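Local coordinates for protein inactive glucansucrase (Lactobacillus reuteri, PDB 5JBD) that is an inactive glucansucrase of glycoside hydrolase family 70, a TIM-barrel family, and carries a bound calcium ion, at residues 852-855 / 861-864; 51-56 / 875-880; 518-523 / 557-562; 495-500 / 535-540. All coordinates share one frame; numbering follows the deposited sequence.

Interaction 1 (852-855 / 861-864)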
loop_
_atom_site.group_PDB
_atom_site.type_symbol
_atom_site.label_atom_id
_atom_site.label_comp_id
_atom_site.label_asym_id
_atom_site.label_seq_id
_atom_site.Cartn_x
_atom_site.Cartn_y
_atom_site.Cartn_z
ATOM N N GLY A 852 3.674 -6.090 27.885
ATOM C CA GLY A 852 4.273 -6.569 29.139
ATOM C C GLY A 852 5.205 -7.761 29.022
ATOM O O GLY A 852 5.446 -8.437 30.023
ATOM N N LEU A 853 5.727 -8.033 27.822
ATOM C CA LEU A 853 6.683 -9.131 27.627
ATOM C C LEU A 853 7.988 -8.889 28.378
ATOM O O LEU A 853 8.578 -9.838 28.907
ATOM C CB LEU A 853 6.994 -9.371 26.138
ATOM C CG LEU A 853 5.889 -9.946 25.247
ATOM C CD1 LEU A 853 6.376 -10.110 23.812
ATOM C CD2 LEU A 853 5.396 -11.278 25.768
ATOM N N ALA A 854 8.430 -7.629 28.411
ATOM C CA ALA A 854 9.697 -7.255 29.052
ATOM C C ALA A 854 9.678 -7.529 30.551
ATOM O O ALA A 854 8.808 -7.025 31.262
ATOM C CB ALA A 854 10.007 -5.789 28.783
ATOM N N VAL A 855 10.649 -8.322 31.026
ATOM C CA VAL A 855 10.677 -8.755 32.417
ATOM C C VAL A 855 11.142 -7.618 33.321
ATOM O O VAL A 855 12.207 -7.037 33.113
ATOM C CB VAL A 855 11.588 -9.991 32.617
ATOM C CG1 VAL A 855 11.703 -10.367 34.095
ATOM C CG2 VAL A 855 11.063 -11.177 31.814
ATOM N N ASP A 861 12.401 -2.645 38.521
ATOM C CA ASP A 861 13.579 -2.545 37.653
ATOM C C ASP A 861 13.487 -3.534 36.498
ATOM O O ASP A 861 13.063 -4.676 36.697
ATOM C CB ASP A 861 14.863 -2.863 38.426
ATOM C CG ASP A 861 15.215 -1.819 39.473
ATOM O OD1 ASP A 861 14.576 -0.751 39.528
ATOM O OD2 ASP A 861 16.164 -2.083 40.242
ATOM N N TYR A 862 13.892 -3.105 35.304
ATOM C CA TYR A 862 14.044 -4.027 34.180
ATOM C C TYR A 862 15.146 -5.044 34.473
ATOM O O TYR A 862 16.224 -4.678 34.952
ATOM C CB TYR A 862 14.382 -3.281 32.888
ATOM C CG TYR A 862 13.180 -2.650 32.217
ATOM C CD1 TYR A 862 12.264 -3.432 31.507
ATOM C CD2 TYR A 862 12.951 -1.277 32.290
ATOM C CE1 TYR A 862 11.152 -2.855 30.888
ATOM C CE2 TYR A 862 11.836 -0.697 31.680
ATOM C CZ TYR A 862 10.944 -1.485 30.983
ATOM O OH TYR A 862 9.850 -0.910 30.371
ATOM N N ALA A 863 14.861 -6.317 34.207
ATOM C CA ALA A 863 15.888 -7.345 34.228
ATOM C C ALA A 863 16.866 -7.038 33.098
ATOM O O ALA A 863 16.481 -6.465 32.068
ATOM C CB ALA A 863 15.282 -8.730 34.047
ATOM N N TYR A 864 18.133 -7.375 33.302
ATOM C CA TYR A 864 19.150 -7.071 32.290
ATOM C C TYR A 864 20.289 -8.050 32.372
ATOM O O TYR A 864 20.703 -8.430 33.466
ATOM C CB TYR A 864 19.665 -5.635 32.448
ATOM C CG TYR A 864 20.437 -5.113 31.256
ATOM C CD1 TYR A 864 19.780 -4.543 30.161
ATOM C CD2 TYR A 864 21.824 -5.179 31.222
ATOM C CE1 TYR A 864 20.487 -4.063 29.067
ATOM C CE2 TYR A 864 22.540 -4.704 30.135
ATOM C CZ TYR A 864 21.874 -4.137 29.063
ATOM O OH TYR A 864 22.607 -3.665 27.987
HETATM O O HOH W 1 13.915 -7.300 30.809
#
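Ala-863 gives its backbone N-H to Val-855 O across 3.0 Å, and this bond joins the two loop segments. The hydrogen points nearly straight at the acceptor (166°). Beside it the two side chains meet. CG1 of Val-855, set opposite its own backbone N by chi1 of 175°, lies 3.9 Å from Ala-863 CB. That methyl also sits 3.6 Å from Val-855 O, and alanine suits the place because its short side chain lets the backbones come together. A second apolar touch flanks the bond: Ala-854 CB reaches the rim of the Tyr-862 ring near the ring plane, 3.8 Å from CE1.

Further out, the phenol hydroxyl of Tyr-862 is hydrogen-bonded to Ile-785 N, so the ring is gripped at its far end by strand 784-791, whose Phe-787 also packs on Ala-854. The contact thus sets a loop after strand 841-845 against the edge strand of the six-stranded antiparallel sheet in this family 70 protein. The backbone of Tyr-862 pairs with Pro-204. A water lies within bonding distance of both Val-855 O and Ala-863 O, though it has more acceptors near it than hydrogens to give.

Five residues separate the two segments, which meet at an angle to close a short loop. Its polar link is backbone alone, the buried Val-855 carbonyl being satisfied by the Ala-863 amide, while the side chains add apolar contact at its flanks.

Interaction 2 (51-56 / 875-880). With SO4 (sulfate ion), chain F.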
loop_
_atom_site.group_PDB
_atom_site.type_symbol
_atom_site.label_atom_id
_atom_site.label_comp_id
_atom_site.label_asym_id
_atom_site.label_seq_id
_atom_site.Cartn_x
_atom_site.Cartn_y
_atom_site.Cartn_z
ATOM N N GLY A 51 19.865 -7.328 25.716
ATOM C CA GLY A 51 20.081 -7.398 27.182
ATOM C C GLY A 51 18.829 -7.658 28.019
ATOM O O GLY A 51 18.925 -8.153 29.148
ATOM N N TYR A 52 17.655 -7.328 27.479
ATOM C CA TYR A 52 16.391 -7.452 28.212
ATOM C C TYR A 52 15.838 -8.863 28.064
ATOM O O TYR A 52 16.167 -9.561 27.106
ATOM C CB TYR A 52 15.386 -6.381 27.720
ATOM C CG TYR A 52 15.945 -4.995 27.937
ATOM C CD1 TYR A 52 15.872 -4.390 29.196
ATOM C CD2 TYR A 52 16.636 -4.331 26.922
ATOM C CE1 TYR A 52 16.435 -3.149 29.427
ATOM C CE2 TYR A 52 17.202 -3.083 27.142
ATOM C CZ TYR A 52 17.095 -2.494 28.396
ATOM O OH TYR A 52 17.653 -1.265 28.623
ATOM N N LEU A 53 14.992 -9.261 29.009
ATOM C CA LEU A 53 14.361 -10.588 29.005
ATOM C C LEU A 53 12.884 -10.502 28.626
ATOM O O LEU A 53 12.205 -9.549 29.003
ATOM C CB LEU A 53 14.474 -11.235 30.387
ATOM C CG LEU A 53 15.868 -11.572 30.941
ATOM C CD1 LEU A 53 15.721 -12.542 32.103
ATOM C CD2 LEU A 53 16.878 -12.082 29.923
ATOM N N SER A 54 12.400 -11.521 27.913
ATOM C CA SER A 54 10.991 -11.675 27.582
ATOM C C SER A 54 10.394 -12.860 28.331
ATOM O O SER A 54 10.987 -13.934 28.344
ATOM C CB SER A 54 10.831 -11.897 26.074
ATOM O OG SER A 54 9.495 -12.243 25.763
ATOM N N TYR A 55 9.199 -12.701 28.901
ATOM C CA TYR A 55 8.527 -13.808 29.593
ATOM C C TYR A 55 8.272 -15.031 28.716
ATOM O O TYR A 55 8.226 -16.132 29.224
ATOM C CB TYR A 55 7.215 -13.370 30.253
ATOM C CG TYR A 55 7.431 -12.557 31.500
ATOM C CD1 TYR A 55 7.901 -13.158 32.676
ATOM C CD2 TYR A 55 7.174 -11.180 31.512
ATOM C CE1 TYR A 55 8.116 -12.413 33.824
ATOM C CE2 TYR A 55 7.379 -10.429 32.661
ATOM C CZ TYR A 55 7.848 -11.045 33.806
ATOM O OH TYR A 55 8.068 -10.303 34.930
ATOM N N THR A 56 8.110 -14.847 27.414
ATOM C CA THR A 56 7.867 -15.966 26.494
ATOM C C THR A 56 9.146 -16.591 25.926
ATOM O O THR A 56 9.067 -17.520 25.134
ATOM C CB THR A 56 6.926 -15.535 25.334
ATOM O OG1 THR A 56 7.440 -14.354 24.701
ATOM C CG2 THR A 56 5.544 -15.256 25.885
ATOM N N THR A 875 24.398 -6.792 35.293
ATOM C CA THR A 875 23.484 -7.926 35.240
ATOM C C THR A 875 22.539 -7.923 36.445
ATOM O O THR A 875 22.970 -7.721 37.578
ATOM C CB THR A 875 24.267 -9.239 35.133
ATOM O OG1 THR A 875 24.907 -9.285 33.852
ATOM C CG2 THR A 875 23.354 -10.474 35.310
ATOM N N LEU A 876 21.246 -8.092 36.178
ATOM C CA LEU A 876 20.218 -8.112 37.220
ATOM C C LEU A 876 19.122 -9.081 36.781
ATOM O O LEU A 876 18.396 -8.782 35.830
ATOM C CB LEU A 876 19.644 -6.698 37.418
ATOM C CG LEU A 876 18.529 -6.520 38.461
ATOM C CD1 LEU A 876 19.045 -6.824 39.862
ATOM C CD2 LEU A 876 17.920 -5.119 38.387
ATOM N N LEU A 877 19.014 -10.228 37.457
ATOM C CA LEU A 877 18.070 -11.285 37.063
ATOM C C LEU A 877 17.087 -11.635 38.181
ATOM O O LEU A 877 17.392 -11.450 39.367
ATOM C CB LEU A 877 18.825 -12.544 36.645
ATOM C CG LEU A 877 19.798 -12.390 35.467
ATOM C CD1 LEU A 877 20.549 -13.685 35.251
ATOM C CD2 LEU A 877 19.091 -11.963 34.189
ATOM N N PRO A 878 15.902 -12.161 37.817
ATOM C CA PRO A 878 14.957 -12.618 38.844
ATOM C C PRO A 878 15.573 -13.639 39.792
ATOM O O PRO A 878 16.385 -14.477 39.377
ATOM C CB PRO A 878 13.826 -13.255 38.033
ATOM C CG PRO A 878 13.891 -12.572 36.712
ATOM C CD PRO A 878 15.352 -12.331 36.460
ATOM N N THR A 879 15.192 -13.552 41.060
ATOM C CA THR A 879 15.732 -14.423 42.097
ATOM C C THR A 879 15.514 -15.932 41.839
ATOM O O THR A 879 16.346 -16.754 42.219
ATOM C CB THR A 879 15.148 -14.021 43.467
ATOM O OG1 THR A 879 15.785 -14.779 44.503
ATOM C CG2 THR A 879 13.617 -14.218 43.548
ATOM N N ALA A 880 14.412 -16.284 41.179
ATOM C CA ALA A 880 14.116 -17.684 40.852
ATOM C C ALA A 880 15.177 -18.380 39.973
ATOM O O ALA A 880 15.305 -19.605 40.017
ATOM C CB ALA A 880 12.736 -17.795 40.205
HETATM S S SO4 F . 12.276 -11.000 41.911
HETATM O O1 SO4 F . 11.386 -11.682 42.879
HETATM O O2 SO4 F . 13.689 -11.092 42.344
HETATM O O3 SO4 F . 11.902 -9.573 41.834
HETATM O O4 SO4 F . 12.138 -11.632 40.583
#
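Leu-53, Leu-877 and Pro-878 form a small apolar junction between loops from near the two ends of the chain, consistent with the U-shaped course of family 70 enzymes, in which outer domains are assembled from N- and C-terminal pieces. Leu-53 has the largest share of the buried surface. Its CB is directed at the partner loop, and with chi1 at -64° CG lies opposite the carbonyl carbon, which carries the branched end to the other loop. CD1 does the touching, 4.0 Å from CD2 of Leu-877, and the two side chains cross at about a right angle, branch end against branch end. Leucine fits both positions, having a long stem and a forked end that can fill a buried apolar seam without a polar group to satisfy.

Pro-878 adds its ring: CD lies 4.4 Å from the same Leu-53 CD1, a looser touch, while the ring also packs on Ile-86. Val-855 lies against Leu-53 as well, linking the junction to the loop beside it.

Just beyond the proline a 3-10 segment begins, and its first amide is turned outward to an anion. Thr-879 N donates to O2 of a sulfate ion, probably from the crystallisation liquor, across 3.2 Å at 157°, and Ala-858 N is a second donor to the ion. Thr-879 CG2 rests 3.4 Å from sulfate O1.

Interaction 3 (518-523 / 557-562)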
loop_
_atom_site.group_PDB
_atom_site.type_symbol
_atom_site.label_atom_id
_atom_site.label_comp_id
_atom_site.label_asym_id
_atom_site.label_seq_id
_atom_site.Cartn_x
_atom_site.Cartn_y
_atom_site.Cartn_z
ATOM N N LYS A 518 -7.190 17.795 -32.919
ATOM C CA LYS A 518 -5.788 18.209 -32.871
ATOM C C LYS A 518 -5.615 19.541 -33.603
ATOM O O LYS A 518 -6.071 19.696 -34.731
ATOM C CB LYS A 518 -4.868 17.145 -33.475
ATOM C CG LYS A 518 -3.406 17.418 -33.161
ATOM C CD LYS A 518 -2.464 16.439 -33.819
ATOM C CE LYS A 518 -1.024 16.854 -33.536
ATOM N NZ LYS A 518 -0.096 16.002 -34.306
ATOM N N GLY A 519 -4.980 20.506 -32.937
ATOM C CA GLY A 519 -4.813 21.854 -33.498
ATOM C C GLY A 519 -6.087 22.697 -33.573
ATOM O O GLY A 519 -6.116 23.682 -34.296
ATOM N N VAL A 520 -7.131 22.312 -32.828
ATOM C CA VAL A 520 -8.397 23.066 -32.783
ATOM C C VAL A 520 -8.563 23.525 -31.353
ATOM O O VAL A 520 -8.962 22.754 -30.481
ATOM C CB VAL A 520 -9.605 22.216 -33.233
ATOM C CG1 VAL A 520 -10.804 23.112 -33.482
ATOM C CG2 VAL A 520 -9.260 21.443 -34.502
ATOM N N VAL A 521 -8.255 24.797 -31.129
ATOM C CA VAL A 521 -8.188 25.363 -29.784
ATOM C C VAL A 521 -9.554 25.458 -29.102
ATOM O O VAL A 521 -9.669 25.165 -27.912
ATOM C CB VAL A 521 -7.485 26.746 -29.823
ATOM C CG1 VAL A 521 -7.713 27.531 -28.540
ATOM C CG2 VAL A 521 -5.990 26.547 -30.074
ATOM N N ASP A 522 -10.582 25.882 -29.841
ATOM C CA ASP A 522 -11.932 26.034 -29.264
ATOM C C ASP A 522 -13.041 25.902 -30.320
ATOM O O ASP A 522 -12.763 25.567 -31.469
ATOM C CB ASP A 522 -12.013 27.350 -28.475
ATOM C CG ASP A 522 -11.945 28.598 -29.359
ATOM O OD1 ASP A 522 -12.260 28.566 -30.573
ATOM O OD2 ASP A 522 -11.581 29.649 -28.812
ATOM N N ALA A 523 -14.288 26.147 -29.921
ATOM C CA ALA A 523 -15.450 25.969 -30.800
ATOM C C ALA A 523 -15.476 26.889 -32.037
ATOM O O ALA A 523 -16.210 26.615 -32.978
ATOM C CB ALA A 523 -16.752 26.141 -30.009
ATOM N N GLY A 557 -18.173 22.222 -33.202
ATOM C CA GLY A 557 -17.269 23.322 -33.512
ATOM C C GLY A 557 -17.245 23.711 -34.979
ATOM O O GLY A 557 -17.606 22.918 -35.852
ATOM N N ARG A 558 -16.767 24.925 -35.239
ATOM C CA ARG A 558 -16.686 25.491 -36.590
ATOM C C ARG A 558 -15.754 24.716 -37.518
ATOM O O ARG A 558 -15.915 24.777 -38.726
ATOM C CB ARG A 558 -16.220 26.965 -36.557
ATOM C CG ARG A 558 -17.202 27.930 -35.916
ATOM C CD ARG A 558 -18.401 28.179 -36.819
ATOM N NE ARG A 558 -19.453 28.918 -36.127
ATOM C CZ ARG A 558 -20.691 29.081 -36.587
ATOM N NH1 ARG A 558 -21.059 28.566 -37.765
ATOM N NH2 ARG A 558 -21.573 29.777 -35.862
ATOM N N ALA A 559 -14.789 23.991 -36.955
ATOM C CA ALA A 559 -13.924 23.122 -37.751
ATOM C C ALA A 559 -14.643 21.908 -38.315
ATOM O O ALA A 559 -14.078 21.214 -39.151
ATOM C CB ALA A 559 -12.722 22.670 -36.921
ATOM N N HIS A 560 -15.880 21.650 -37.876
ATOM C CA HIS A 560 -16.572 20.416 -38.197
ATOM C C HIS A 560 -17.984 20.595 -38.772
ATOM O O HIS A 560 -18.891 19.823 -38.457
ATOM C CB HIS A 560 -16.601 19.558 -36.941
ATOM C CG HIS A 560 -15.234 19.265 -36.404
ATOM N ND1 HIS A 560 -14.370 18.401 -37.034
ATOM C CD2 HIS A 560 -14.566 19.760 -35.339
ATOM C CE1 HIS A 560 -13.232 18.359 -36.364
ATOM N NE2 HIS A 560 -13.326 19.174 -35.329
ATOM N N ALA A 561 -18.138 21.577 -39.654
ATOM C CA ALA A 561 -19.409 21.808 -40.370
ATOM C C ALA A 561 -19.522 20.839 -41.534
ATOM O O ALA A 561 -18.515 20.446 -42.126
ATOM C CB ALA A 561 -19.502 23.242 -40.867
ATOM N N ASN A 562 -20.751 20.422 -41.834
ATOM C CA ASN A 562 -21.040 19.544 -42.972
ATOM C C ASN A 562 -20.147 18.303 -42.951
ATOM O O ASN A 562 -19.510 17.954 -43.952
ATOM C CB ASN A 562 -20.893 20.319 -44.293
ATOM C CG ASN A 562 -21.743 21.592 -44.331
ATOM O OD1 ASN A 562 -21.224 22.693 -44.539
ATOM N ND2 ASN A 562 -23.042 21.446 -44.101
HETATM O O HOH W 2 -13.866 24.626 -34.046
#
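Arg-558 N donates to Ala-523 O over 2.9 Å at 168°, where the segments come closest, at Ala-523 and Gly-557. Gly-557 CA adds a C-H contact of 3.5 Å to the same oxygen. The backbone there has phi of 106°, at which a CB would jam against the preceding carbonyl, so glycine belongs at this point. His-560 N returns to Gly-557 O and closes a turn. One water reinforces the join, giving a hydrogen to Asp-522 O and accepting one from Ala-559 N.

The apolar touch is between Val-520 and Ala-559: CG1 of the valine lies 4.0 Å from the alanine CB, each side chain directed at the other segment. A branched apolar side chain against a small methyl makes close contact with no polar group to satisfy. The loops follow strand 510-515, of the antiparallel sheet, and strand 550-555, in what is consistent with the beta-sandwich C domain of this family.

Arg-558 runs its CG past Ala-523 O at 3.4 Å; a bend at chi2 (-73°) then carries the guanidinium away, to Asn-594 through NH1. Within the turn, Ala-559 CB sits 3.7 Å above one face of the His-560 ring, toward its rim. Both ring nitrogens are engaged, ND1 with Gln-563 OE1 and NE2 with Tyr-516 O. Two oxygen partners would tend to stabilise a protonated imidazole, if the amide of Gln-563 is oriented as modelled.

Interaction 4 (495-500 / 535-540)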
loop_
_atom_site.group_PDB
_atom_site.type_symbol
_atom_site.label_atom_id
_atom_site.label_comp_id
_atom_site.label_asym_id
_atom_site.label_seq_id
_atom_site.Cartn_x
_atom_site.Cartn_y
_atom_site.Cartn_z
ATOM N N GLN A 495 -6.849 7.704 -31.617
ATOM C CA GLN A 495 -7.183 8.202 -32.950
ATOM C C GLN A 495 -7.766 9.617 -32.980
ATOM O O GLN A 495 -7.565 10.332 -33.962
ATOM C CB GLN A 495 -8.172 7.256 -33.653
ATOM C CG GLN A 495 -7.693 5.830 -33.870
ATOM C CD GLN A 495 -8.749 5.003 -34.586
ATOM O OE1 GLN A 495 -9.868 4.851 -34.104
ATOM N NE2 GLN A 495 -8.409 4.504 -35.755
ATOM N N PHE A 496 -8.508 10.004 -31.939
ATOM C CA PHE A 496 -9.395 11.158 -32.040
ATOM C C PHE A 496 -9.277 12.250 -30.980
ATOM O O PHE A 496 -9.590 13.398 -31.281
ATOM C CB PHE A 496 -10.857 10.674 -32.092
ATOM C CG PHE A 496 -11.180 9.818 -33.290
ATOM C CD1 PHE A 496 -11.161 10.360 -34.577
ATOM C CD2 PHE A 496 -11.549 8.489 -33.130
ATOM C CE1 PHE A 496 -11.474 9.579 -35.673
ATOM C CE2 PHE A 496 -11.854 7.699 -34.236
ATOM C CZ PHE A 496 -11.821 8.242 -35.504
ATOM N N VAL A 497 -8.832 11.911 -29.774
ATOM C CA VAL A 497 -8.952 12.821 -28.634
ATOM C C VAL A 497 -7.787 13.823 -28.583
ATOM O O VAL A 497 -6.648 13.458 -28.285
ATOM C CB VAL A 497 -9.107 12.023 -27.331
ATOM C CG1 VAL A 497 -8.984 12.908 -26.107
ATOM C CG2 VAL A 497 -10.439 11.298 -27.338
ATOM N N SER A 498 -8.098 15.079 -28.916
ATOM C CA SER A 498 -7.146 16.189 -28.861
ATOM C C SER A 498 -7.923 17.501 -28.988
ATOM O O SER A 498 -9.108 17.475 -29.306
ATOM C CB SER A 498 -6.083 16.077 -29.962
ATOM O OG SER A 498 -5.041 17.031 -29.809
ATOM N N GLY A 499 -7.255 18.622 -28.716
ATOM C CA GLY A 499 -7.855 19.954 -28.837
ATOM C C GLY A 499 -8.550 20.428 -27.585
ATOM O O GLY A 499 -8.482 19.774 -26.539
ATOM N N GLY A 500 -9.208 21.590 -27.700
ATOM C CA GLY A 500 -9.982 22.167 -26.616
ATOM C C GLY A 500 -11.113 21.267 -26.172
ATOM O O GLY A 500 -11.492 20.333 -26.872
ATOM N N SER A 535 -10.373 14.847 -36.550
ATOM C CA SER A 535 -10.232 14.467 -35.141
ATOM C C SER A 535 -11.230 15.242 -34.265
ATOM O O SER A 535 -12.009 16.063 -34.769
ATOM C CB SER A 535 -8.776 14.649 -34.677
ATOM O OG SER A 535 -8.345 15.987 -34.818
ATOM N N GLY A 536 -11.232 14.943 -32.966
ATOM C CA GLY A 536 -12.268 15.400 -32.044
ATOM C C GLY A 536 -13.267 14.288 -31.726
ATOM O O GLY A 536 -13.249 13.216 -32.327
ATOM N N MET A 537 -14.141 14.555 -30.764
ATOM C CA MET A 537 -15.068 13.542 -30.226
ATOM C C MET A 537 -16.199 14.240 -29.464
ATOM O O MET A 537 -16.003 15.309 -28.889
ATOM C CB MET A 537 -14.304 12.559 -29.298
ATOM C CG MET A 537 -15.144 11.467 -28.619
ATOM S SD MET A 537 -14.231 10.427 -27.441
ATOM C CE MET A 537 -13.451 9.268 -28.557
ATOM N N ALA A 538 -17.380 13.622 -29.482
ATOM C CA ALA A 538 -18.484 13.996 -28.598
ATOM C C ALA A 538 -18.835 12.802 -27.728
ATOM O O ALA A 538 -19.069 11.705 -28.231
ATOM C CB ALA A 538 -19.693 14.433 -29.407
ATOM N N VAL A 539 -18.858 13.029 -26.417
ATOM C CA VAL A 539 -19.283 12.046 -25.435
ATOM C C VAL A 539 -20.561 12.559 -24.738
ATOM O O VAL A 539 -20.555 13.630 -24.135
ATOM C CB VAL A 539 -18.168 11.815 -24.402
ATOM C CG1 VAL A 539 -18.644 10.922 -23.257
ATOM C CG2 VAL A 539 -16.949 11.215 -25.086
ATOM N N LEU A 540 -21.633 11.783 -24.830
ATOM C CA LEU A 540 -22.933 12.120 -24.231
ATOM C C LEU A 540 -23.172 11.199 -23.054
ATOM O O LEU A 540 -23.222 9.986 -23.231
ATOM C CB LEU A 540 -24.062 11.963 -25.252
ATOM C CG LEU A 540 -24.396 13.179 -26.106
ATOM C CD1 LEU A 540 -23.164 13.754 -26.781
ATOM C CD2 LEU A 540 -25.465 12.835 -27.134
#
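The Phe-496 ring meets Ser-535 at its edge, where Ser-535 CA lies near the ring plane, while one face is covered by CB of the preceding Gln-495, offset toward the rim. Gly-536 O approaches the ring obliquely and comes within 3.5 Å of Phe-496 CB. That oxygen is buried here and has no hydrogen-bond partner in the model, so the aromatic side chain shields it rather than satisfying it.

A backbone bond beside this packing runs from Gly-536 N to Phe-496 O, 2.8 Å at 155°. Ser-535 CB sits 3.7 Å from the same oxygen. Gly-536 has phi of 102°, where a CB would jam against the preceding carbonyl oxygen. Ser-535 OG gives its hydrogen to Leu-531 O and accepts one from Lys-518 N, the double role a hydroxyl can play.

A step further along, Val-497 and Met-537 cross obliquely. CG2 of the valine contacts CE at 3.8 Å and SD at 3.9 Å, because the methionine extends from the strand and then bends at chi3 (-82°), folding its thioether end against the branch. Flexible methionine suits a place that it shares with Val-615, Val-617 and Ser-455.

The arrangement joins the end of helix 483-496 to strand 537-542 of the antiparallel sheet, consistent with the junction of barrel and beta-sandwich C domain typical of this superfamily.

In the fold
From the N terminus, 51-56 meets its partner 875-880 more than 800 residues later; interaction 2 therefore encloses the other three contacts and brings the loop before strand 58-59 together with the C-terminal loops after strand 841-845. Interaction 4 starts at 495-500, interaction 3 at 518-523, and they close in the same order at 535-540 and 557-562, so the two loops cross. They touch, Lys-518 N meeting Ser-535 OG and Val-520 O meeting Gly-500 N, which ties the loop after strand 510-515 to the segment leaving helix 483-496 and the start of strand 537-542. Interaction 1 closes a short late loop beside interaction 2. The two pairs lie on opposite sides of the chain's centre.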